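Local atomic coordinates of thermostable monoacylglycerol lipase (Bacillus, PDB entry 4LHE), a protein that probably hydrolyses monoacylglycerols to free fatty acid and glycerol, as a heat-stable serine hydrolase of the alpha/beta hydrolase fold. Residues 46-51 with 244-249; 127-132 with 165-170; 154-159 with 228-233. All blocks are in the same frame, centred on the assembly; numbering follows the deposited sequence.

Contact 1. Residues 46-51 with 244-249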
loop_
_atom_site.group_PDB
_atom_site.type_symbol
_atom_site.label_atom_id
_atom_site.label_comp_id
_atom_site.label_asym_id
_atom_site.label_seq_id
_atom_site.Cartn_x
_atom_site.Cartn_y
_atom_site.Cartn_z
ATOM N N ALA A 46 3.775 -20.108 1.418
ATOM C CA ALA A 46 2.810 -20.832 0.598
ATOM C C ALA A 46 3.359 -21.153 -0.795
ATOM O O ALA A 46 2.669 -21.763 -1.593
ATOM C CB ALA A 46 1.537 -20.052 0.482
ATOM N N GLY A 47 4.565 -20.689 -1.113
ATOM C CA GLY A 47 5.183 -21.051 -2.384
ATOM C C GLY A 47 5.370 -19.921 -3.378
ATOM O O GLY A 47 5.917 -20.122 -4.464
ATOM N N TYR A 48 4.962 -18.718 -3.002
ATOM C CA TYR A 48 5.033 -17.594 -3.918
ATOM C C TYR A 48 6.387 -16.901 -3.877
ATOM O O TYR A 48 7.030 -16.828 -2.839
ATOM C CB TYR A 48 3.906 -16.602 -3.608
ATOM C CG TYR A 48 2.541 -17.202 -3.855
ATOM C CD1 TYR A 48 2.041 -17.287 -5.141
ATOM C CD2 TYR A 48 1.763 -17.697 -2.813
ATOM C CE1 TYR A 48 0.806 -17.838 -5.395
ATOM C CE2 TYR A 48 0.512 -18.264 -3.063
ATOM C CZ TYR A 48 0.052 -18.329 -4.369
ATOM O OH TYR A 48 -1.183 -18.863 -4.675
ATOM N N THR A 49 6.833 -16.438 -5.034
ATOM C CA THR A 49 7.910 -15.467 -5.083
ATOM C C THR A 49 7.309 -14.155 -4.584
ATOM O O THR A 49 6.191 -13.783 -4.956
ATOM C CB THR A 49 8.453 -15.355 -6.500
ATOM O OG1 THR A 49 9.059 -16.611 -6.841
ATOM C CG2 THR A 49 9.493 -14.256 -6.617
ATOM N N VAL A 50 8.049 -13.469 -3.727
ATOM C CA VAL A 50 7.516 -12.332 -2.998
ATOM C C VAL A 50 8.495 -11.166 -3.100
ATOM O O VAL A 50 9.705 -11.357 -2.970
ATOM C CB VAL A 50 7.282 -12.752 -1.542
ATOM C CG1 VAL A 50 7.481 -11.607 -0.605
ATOM C CG2 VAL A 50 5.885 -13.369 -1.390
ATOM N N CYS A 51 7.982 -9.969 -3.372
ATOM C CA CYS A 51 8.823 -8.765 -3.394
ATOM C C CYS A 51 8.196 -7.664 -2.533
ATOM O O CYS A 51 7.073 -7.214 -2.790
ATOM C CB CYS A 51 9.032 -8.279 -4.837
ATOM S SG CYS A 51 9.862 -6.659 -5.026
ATOM N N PHE A 244 -7.618 -16.001 -3.048
ATOM C CA PHE A 244 -7.686 -15.146 -4.238
ATOM C C PHE A 244 -6.563 -15.487 -5.227
ATOM O O PHE A 244 -6.819 -15.685 -6.422
ATOM C CB PHE A 244 -7.653 -13.658 -3.847
ATOM C CG PHE A 244 -7.667 -12.688 -5.029
ATOM C CD1 PHE A 244 -6.496 -12.074 -5.456
ATOM C CD2 PHE A 244 -8.856 -12.368 -5.678
ATOM C CE1 PHE A 244 -6.497 -11.179 -6.514
ATOM C CE2 PHE A 244 -8.863 -11.473 -6.745
ATOM C CZ PHE A 244 -7.682 -10.872 -7.159
ATOM N N PHE A 245 -5.330 -15.573 -4.736
ATOM C CA PHE A 245 -4.188 -15.898 -5.599
ATOM C C PHE A 245 -4.353 -17.256 -6.319
ATOM O O PHE A 245 -4.231 -17.346 -7.552
ATOM C CB PHE A 245 -2.876 -15.903 -4.801
ATOM C CG PHE A 245 -2.562 -14.604 -4.084
ATOM C CD1 PHE A 245 -3.013 -13.377 -4.564
ATOM C CD2 PHE A 245 -1.789 -14.626 -2.926
ATOM C CE1 PHE A 245 -2.695 -12.197 -3.889
ATOM C CE2 PHE A 245 -1.477 -13.461 -2.245
ATOM C CZ PHE A 245 -1.917 -12.243 -2.732
ATOM N N ALA A 246 -4.601 -18.310 -5.546
ATOM C CA ALA A 246 -4.845 -19.653 -6.094
ATOM C C ALA A 246 -5.912 -19.664 -7.194
ATOM O O ALA A 246 -5.702 -20.236 -8.266
ATOM C CB ALA A 246 -5.242 -20.618 -4.966
ATOM N N LYS A 247 -7.060 -19.040 -6.933
ATOM C CA LYS A 247 -8.146 -19.054 -7.913
ATOM C C LYS A 247 -7.906 -18.245 -9.182
ATOM O O LYS A 247 -8.655 -18.408 -10.151
ATOM C CB LYS A 247 -9.478 -18.629 -7.288
ATOM C CG LYS A 247 -9.947 -19.568 -6.207
ATOM C CD LYS A 247 -11.406 -19.349 -5.862
ATOM C CE LYS A 247 -11.576 -18.255 -4.836
ATOM N NZ LYS A 247 -12.889 -18.397 -4.108
ATOM N N HIS A 248 -6.899 -17.370 -9.193
ATOM C CA HIS A 248 -6.635 -16.583 -10.402
ATOM C C HIS A 248 -5.196 -16.676 -10.907
ATOM O O HIS A 248 -4.718 -15.766 -11.565
ATOM C CB HIS A 248 -6.933 -15.095 -10.171
ATOM C CG HIS A 248 -8.309 -14.836 -9.650
ATOM N ND1 HIS A 248 -8.603 -14.832 -8.303
ATOM C CD2 HIS A 248 -9.478 -14.588 -10.291
ATOM C CE1 HIS A 248 -9.891 -14.589 -8.135
ATOM N NE2 HIS A 248 -10.443 -14.433 -9.326
ATOM N N ALA A 249 -4.505 -17.772 -10.628
ATOM C CA ALA A 249 -3.067 -17.830 -10.915
ATOM C C ALA A 249 -2.704 -17.848 -12.415
ATOM O O ALA A 249 -1.513 -17.873 -12.764
ATOM C CB ALA A 249 -2.362 -18.897 -10.090
#
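Tyr48 and Phe245 meet as a T-shaped aromatic pair, a good example of how an alpha/beta hydrolase fastens its last helix to the chain leading into strand 49-52. The edge of the Phe245 ring is directed at the face of Tyr48, with the planes at 70° and the centroids 5.7 Å apart. Phe245 CD2 stands 4.3 Å above the tyrosine plane, displaced toward the rim, so the phenylalanine overlaps only part of that face. In both residues CG lies anti to the carbonyl carbon and beside the backbone N, which sends each ring across toward the other segment.

The phenol end carries the rest of the contact. Tyr48 OH comes within 3.4 Å of Phe245 CB, and it passes 3.6 Å from Ala246 N, a van der Waals approach to the helix backbone. Ala246 adds a little more, its CB 4.4 Å from Tyr48 OH. Just before Tyr48, Gly47 ends helix 37-45 in a Schellman motif, its positive phi turning the chain into the strand. At the end of helix 234-247, His248, just past the helix, turns back: its ND1 donates to Phe244 O over 2.7 Å, nearly straight at 165° and close to the imidazole plane, while NE2 bonds to Glu215.

Phe245 is buried further by Phe92 of strand 90-96, by an edge-to-face meeting with Tyr43 of helix 37-45 and by Val23 of strand 21-26. Tyr48 also rests on Leu242, one turn back in helix 234-247, and on Val21. Helices 37-45 and 234-247 thus flank the same face of the central sheet, whereas Thr49 and Cys51 pack against helix 70-87.

Contact 2. Residues 127-132 with 165-170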
loop_
_atom_site.group_PDB
_atom_site.type_symbol
_atom_site.label_atom_id
_atom_site.label_comp_id
_atom_site.label_asym_id
_atom_site.label_seq_id
_atom_site.Cartn_x
_atom_site.Cartn_y
_atom_site.Cartn_z
ATOM N N ALA A 127 -10.009 15.268 4.253
ATOM C CA ALA A 127 -9.084 15.817 5.230
ATOM C C ALA A 127 -7.654 15.356 4.940
ATOM O O ALA A 127 -7.158 14.401 5.541
ATOM C CB ALA A 127 -9.513 15.419 6.629
ATOM N N ILE A 128 -7.020 16.048 3.994
ATOM C CA ILE A 128 -5.629 15.835 3.603
ATOM C C ILE A 128 -4.747 15.818 4.847
ATOM O O ILE A 128 -4.205 14.780 5.249
ATOM C CB ILE A 128 -5.143 17.001 2.691
ATOM C CG1 ILE A 128 -6.324 17.813 2.135
ATOM C CG2 ILE A 128 -4.259 16.496 1.559
ATOM C CD1 ILE A 128 -6.991 17.199 0.908
ATOM N N ALA A 129 -4.618 16.997 5.443
ATOM C CA ALA A 129 -3.940 17.181 6.710
ATOM C C ALA A 129 -4.986 17.603 7.724
ATOM O O ALA A 129 -5.036 18.770 8.115
ATOM C CB ALA A 129 -2.911 18.254 6.573
ATOM N N ALA A 130 -5.827 16.658 8.110
ATOM C CA ALA A 130 -7.006 16.958 8.908
ATOM C C ALA A 130 -6.548 17.847 10.044
ATOM O O ALA A 130 -5.798 17.431 10.908
ATOM C CB ALA A 130 -7.708 15.679 9.307
ATOM N N GLY A 131 -7.040 19.072 10.026
ATOM C CA GLY A 131 -6.752 20.078 11.030
ATOM C C GLY A 131 -5.420 20.269 11.732
ATOM O O GLY A 131 -5.373 20.473 12.947
ATOM N N MET A 132 -4.336 20.167 10.971
ATOM C CA MET A 132 -3.017 20.585 11.435
ATOM C C MET A 132 -2.573 21.879 10.774
ATOM O O MET A 132 -2.048 22.787 11.425
ATOM C CB MET A 132 -2.050 19.442 11.103
ATOM C CG MET A 132 -1.260 18.910 12.298
ATOM S SD MET A 132 -2.322 18.129 13.528
ATOM C CE MET A 132 -3.109 16.854 12.538
ATOM N N ALA A 165 5.179 18.902 2.358
ATOM C CA ALA A 165 5.530 18.773 0.955
ATOM C C ALA A 165 5.142 17.373 0.455
ATOM O O ALA A 165 4.743 17.212 -0.701
ATOM C CB ALA A 165 7.011 19.008 0.769
ATOM N N SER A 166 5.274 16.368 1.328
ATOM C CA SER A 166 4.938 14.981 0.981
ATOM C C SER A 166 3.440 14.790 0.835
ATOM O O SER A 166 2.979 14.036 -0.023
ATOM C CB SER A 166 5.478 14.006 2.042
ATOM O OG SER A 166 6.883 13.885 1.950
ATOM N N LEU A 167 2.676 15.458 1.687
ATOM C CA LEU A 167 1.224 15.395 1.584
ATOM C C LEU A 167 0.740 15.902 0.239
ATOM O O LEU A 167 -0.179 15.330 -0.338
ATOM C CB LEU A 167 0.569 16.170 2.720
ATOM C CG LEU A 167 0.715 15.484 4.072
ATOM C CD1 LEU A 167 0.213 16.389 5.169
ATOM C CD2 LEU A 167 -0.061 14.183 4.072
ATOM N N LEU A 168 1.366 16.969 -0.260
ATOM C CA LEU A 168 1.030 17.509 -1.570
ATOM C C LEU A 168 1.249 16.433 -2.623
ATOM O O LEU A 168 0.408 16.241 -3.517
ATOM C CB LEU A 168 1.898 18.733 -1.898
ATOM C CG LEU A 168 1.429 20.152 -1.559
ATOM C CD1 LEU A 168 -0.053 20.210 -1.228
ATOM C CD2 LEU A 168 2.254 20.766 -0.448
ATOM N N GLN A 169 2.378 15.732 -2.507
ATOM C CA GLN A 169 2.746 14.687 -3.463
ATOM C C GLN A 169 1.723 13.561 -3.438
ATOM O O GLN A 169 1.310 13.053 -4.491
ATOM C CB GLN A 169 4.140 14.137 -3.142
ATOM C CG GLN A 169 5.276 15.118 -3.408
ATOM C CD GLN A 169 5.566 15.295 -4.887
ATOM O OE1 GLN A 169 5.321 14.395 -5.687
ATOM N NE2 GLN A 169 6.102 16.461 -5.260
ATOM N N LEU A 170 1.319 13.195 -2.225
ATOM C CA LEU A 170 0.315 12.152 -1.992
ATOM C C LEU A 170 -1.055 12.480 -2.599
ATOM O O LEU A 170 -1.742 11.595 -3.130
ATOM C CB LEU A 170 0.166 11.924 -0.492
ATOM C CG LEU A 170 -0.928 10.934 -0.101
ATOM C CD1 LEU A 170 -0.696 9.576 -0.775
ATOM C CD2 LEU A 170 -1.027 10.794 1.404
#
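Ala129 and Ile128 meet Leu167 in a small apolar surface contact within the cap of this alpha/beta hydrolase, the insertion between core strands 115-119 and 188-193. It illustrates how a cap loop can meet a cap helix through van der Waals contact, without a polar bond between the two: residues 127-132 form an irregular loop, residues 165-170 belong to helix 164-179, and the two bury only 118 Å² between them. In related lipases this cap covers the active-site entrance, and the crystal form described here is the closed one.

Leu167 is the centre of the contact and supplies about half of the buried area. Its CG stands anti to the carbonyl carbon (chi1 -71°), and the extended second torsion (chi2 172°) carries the branch outward from the helix, toward the loop. The two methyls divide the work. CD1 takes the methyl of Ala129, while CD2 lies 4.3 Å from Ile128 O, a loose approach to the peptide backbone. Ile128 contributes through this carbonyl O, its side chain ending away from the helix. Its CG2 comes no nearer to the helix than 4.6 Å from Leu167 O. Within the loop, Met132 N bonds to Ala129 O over 3.3 Å.

Neighbours extend this thin apolar layer. Leu142 of strand 141-143 touches Ala129, Met132 and Leu167, and Phe29, in the loop after strand 21-26, touches Ser166, Leu167 and Leu170. Farther round the helix, Gln169 OE1 receives Phe70 N at the start of helix 70-87, joining cap to core. The closest approach across the contact itself is methyl to methyl, Ala129 CB to Leu167 CD1, at 3.9 Å.

Contact 3. Residues 154-159 with 228-233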
loop_
_atom_site.group_PDB
_atom_site.type_symbol
_atom_site.label_atom_id
_atom_site.label_comp_id
_atom_site.label_asym_id
_atom_site.label_seq_id
_atom_site.Cartn_x
_atom_site.Cartn_y
_atom_site.Cartn_z
ATOM N N VAL A 154 1.238 -4.752 18.888
ATOM C CA VAL A 154 2.047 -4.571 17.683
ATOM C C VAL A 154 2.217 -3.085 17.452
ATOM O O VAL A 154 1.568 -2.267 18.122
ATOM C CB VAL A 154 1.383 -5.203 16.468
ATOM C CG1 VAL A 154 1.537 -6.719 16.513
ATOM C CG2 VAL A 154 -0.104 -4.818 16.426
ATOM N N LYS A 155 3.068 -2.716 16.501
ATOM C CA LYS A 155 3.287 -1.298 16.255
ATOM C C LYS A 155 3.767 -1.030 14.836
ATOM O O LYS A 155 4.287 -1.923 14.162
ATOM C CB LYS A 155 4.281 -0.730 17.283
ATOM C CG LYS A 155 5.733 -1.104 17.010
ATOM C CD LYS A 155 6.557 -1.155 18.296
ATOM C CE LYS A 155 8.058 -1.266 18.000
ATOM N NZ LYS A 155 8.375 -2.401 17.097
ATOM N N GLU A 156 3.560 0.204 14.384
ATOM C CA GLU A 156 4.104 0.688 13.124
ATOM C C GLU A 156 5.488 1.252 13.413
ATOM O O GLU A 156 5.777 1.603 14.559
ATOM C CB GLU A 156 3.225 1.830 12.602
ATOM C CG GLU A 156 2.311 1.486 11.447
ATOM C CD GLU A 156 1.529 2.709 10.982
ATOM O OE1 GLU A 156 1.209 2.791 9.771
ATOM O OE2 GLU A 156 1.234 3.590 11.835
ATOM N N LEU A 157 6.338 1.349 12.389
ATOM C CA LEU A 157 7.616 2.056 12.526
ATOM C C LEU A 157 7.572 3.362 11.741
ATOM O O LEU A 157 8.598 3.820 11.230
ATOM C CB LEU A 157 8.788 1.225 12.003
ATOM C CG LEU A 157 9.017 -0.220 12.446
ATOM C CD1 LEU A 157 10.324 -0.686 11.881
ATOM C CD2 LEU A 157 9.028 -0.379 13.962
ATOM N N ALA A 158 6.386 3.955 11.629
ATOM C CA ALA A 158 6.207 5.200 10.869
ATOM C C ALA A 158 6.823 6.414 11.573
ATOM O O ALA A 158 6.961 6.428 12.801
ATOM C CB ALA A 158 4.729 5.432 10.589
ATOM N N TYR A 159 7.188 7.432 10.793
ATOM C CA TYR A 159 7.828 8.640 11.330
ATOM C C TYR A 159 6.918 9.359 12.341
ATOM O O TYR A 159 5.704 9.130 12.363
ATOM C CB TYR A 159 8.170 9.612 10.193
ATOM C CG TYR A 159 9.121 9.080 9.130
ATOM C CD1 TYR A 159 10.268 8.368 9.473
ATOM C CD2 TYR A 159 8.867 9.309 7.783
ATOM C CE1 TYR A 159 11.136 7.897 8.497
ATOM C CE2 TYR A 159 9.723 8.846 6.807
ATOM C CZ TYR A 159 10.850 8.142 7.174
ATOM O OH TYR A 159 11.697 7.688 6.201
ATOM N N ALA A 228 -4.592 -2.449 8.965
ATOM C CA ALA A 228 -5.242 -3.762 9.073
ATOM C C ALA A 228 -4.273 -4.956 8.933
ATOM O O ALA A 228 -4.523 -6.034 9.465
ATOM C CB ALA A 228 -6.374 -3.849 8.034
ATOM N N THR A 229 -3.163 -4.745 8.224
ATOM C CA THR A 229 -2.192 -5.807 7.945
ATOM C C THR A 229 -1.452 -6.236 9.208
ATOM O O THR A 229 -0.860 -7.319 9.266
ATOM C CB THR A 229 -1.168 -5.340 6.902
ATOM O OG1 THR A 229 -0.589 -4.097 7.334
ATOM C CG2 THR A 229 -1.835 -5.131 5.538
ATOM N N LEU A 230 -1.472 -5.372 10.217
ATOM C CA LEU A 230 -0.840 -5.683 11.489
ATOM C C LEU A 230 -1.888 -5.910 12.580
ATOM O O LEU A 230 -1.542 -6.267 13.715
ATOM C CB LEU A 230 0.059 -4.531 11.924
ATOM C CG LEU A 230 1.292 -4.168 11.103
ATOM C CD1 LEU A 230 1.984 -2.971 11.743
ATOM C CD2 LEU A 230 2.226 -5.322 11.038
ATOM N N ASP A 231 -3.159 -5.689 12.244
ATOM C CA ASP A 231 -4.236 -5.693 13.245
ATOM C C ASP A 231 -4.850 -7.084 13.430
ATOM O O ASP A 231 -4.346 -8.077 12.884
ATOM C CB ASP A 231 -5.318 -4.677 12.854
ATOM C CG ASP A 231 -5.843 -3.885 14.037
ATOM O OD1 ASP A 231 -5.696 -4.347 15.197
ATOM O OD2 ASP A 231 -6.379 -2.775 13.811
ATOM N N TYR A 232 -5.945 -7.161 14.182
ATOM C CA TYR A 232 -6.562 -8.458 14.493
ATOM C C TYR A 232 -7.058 -9.236 13.264
ATOM O O TYR A 232 -7.116 -10.465 13.284
ATOM C CB TYR A 232 -7.705 -8.290 15.508
ATOM C CG TYR A 232 -7.260 -7.920 16.907
ATOM C CD1 TYR A 232 -6.445 -8.771 17.654
ATOM C CD2 TYR A 232 -7.678 -6.731 17.494
ATOM C CE1 TYR A 232 -6.048 -8.433 18.939
ATOM C CE2 TYR A 232 -7.280 -6.384 18.764
ATOM C CZ TYR A 232 -6.472 -7.239 19.484
ATOM O OH TYR A 232 -6.093 -6.884 20.763
ATOM N N ASP A 233 -7.406 -8.533 12.194
ATOM C CA ASP A 233 -7.868 -9.223 10.998
ATOM C C ASP A 233 -6.725 -9.692 10.086
ATOM O O ASP A 233 -6.987 -10.148 8.980
ATOM C CB ASP A 233 -8.877 -8.374 10.215
ATOM C CG ASP A 233 -10.211 -8.223 10.949
ATOM O OD1 ASP A 233 -10.801 -9.257 11.325
ATOM O OD2 ASP A 233 -10.661 -7.072 11.153
#
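Asp231 OD2, one residue beyond the Leu230 that meets Val154 and Lys155, is gripped by two backbone amides, Lys150 N and Tyr225 N. Its partner oxygen OD1 takes Asn151 N, and a weak, bent bond from Tyr232 N (3.0 Å, 138°). One carboxylate thus ties the cap loop leading to 154-159 to the loop before helix 234-247, and probably helps to position the adjacent Leu230.

Leu230 then does the touching. An extended chi2 (179°) pushes CD1 over the cap backbone, where it lies 3.5 Å from Lys155 O and 4.5 Å from Glu156 CG. In return Val154 places CG2, which sits between its own backbone N and carbonyl carbon, 3.4 Å from Leu230 O. Methyls therefore meet carbonyls in both directions.

Glu156 OE2 bonds to Ser147 OG, and the same side chain lies near a sulfate, probably from the crystallisation liquor, and near the likely Ser97-His226-Asp196 triad without touching it. The chemistry suggests a division of labour: the methyl contacts supply close fit, while the directional bonds of Asp231 to Lys150 N and Asn151 N probably hold the cap loop near the presumed catalytic region.

In the fold
From the N terminus, the chain passes helix 37-45 and enters contact 1 at 46-51, whose partner, 244-249, arrives only at the end of helix 234-247; this closes a loop over nearly the whole fold. Contacts 2 and 3 both nest inside it. Residues 127-132 open contact 2 in the cap, residues 154-159 open contact 3, then 165-170 closes contact 2 and 228-233 closes contact 3, so these two cross. Contact 2 stays within the cap, contact 3 joins cap to core, and contact 1 joins core strand to terminal helix. Contacts 1 and 2 lie on opposite sides of the chain's centre, their own centres 35 Å apart.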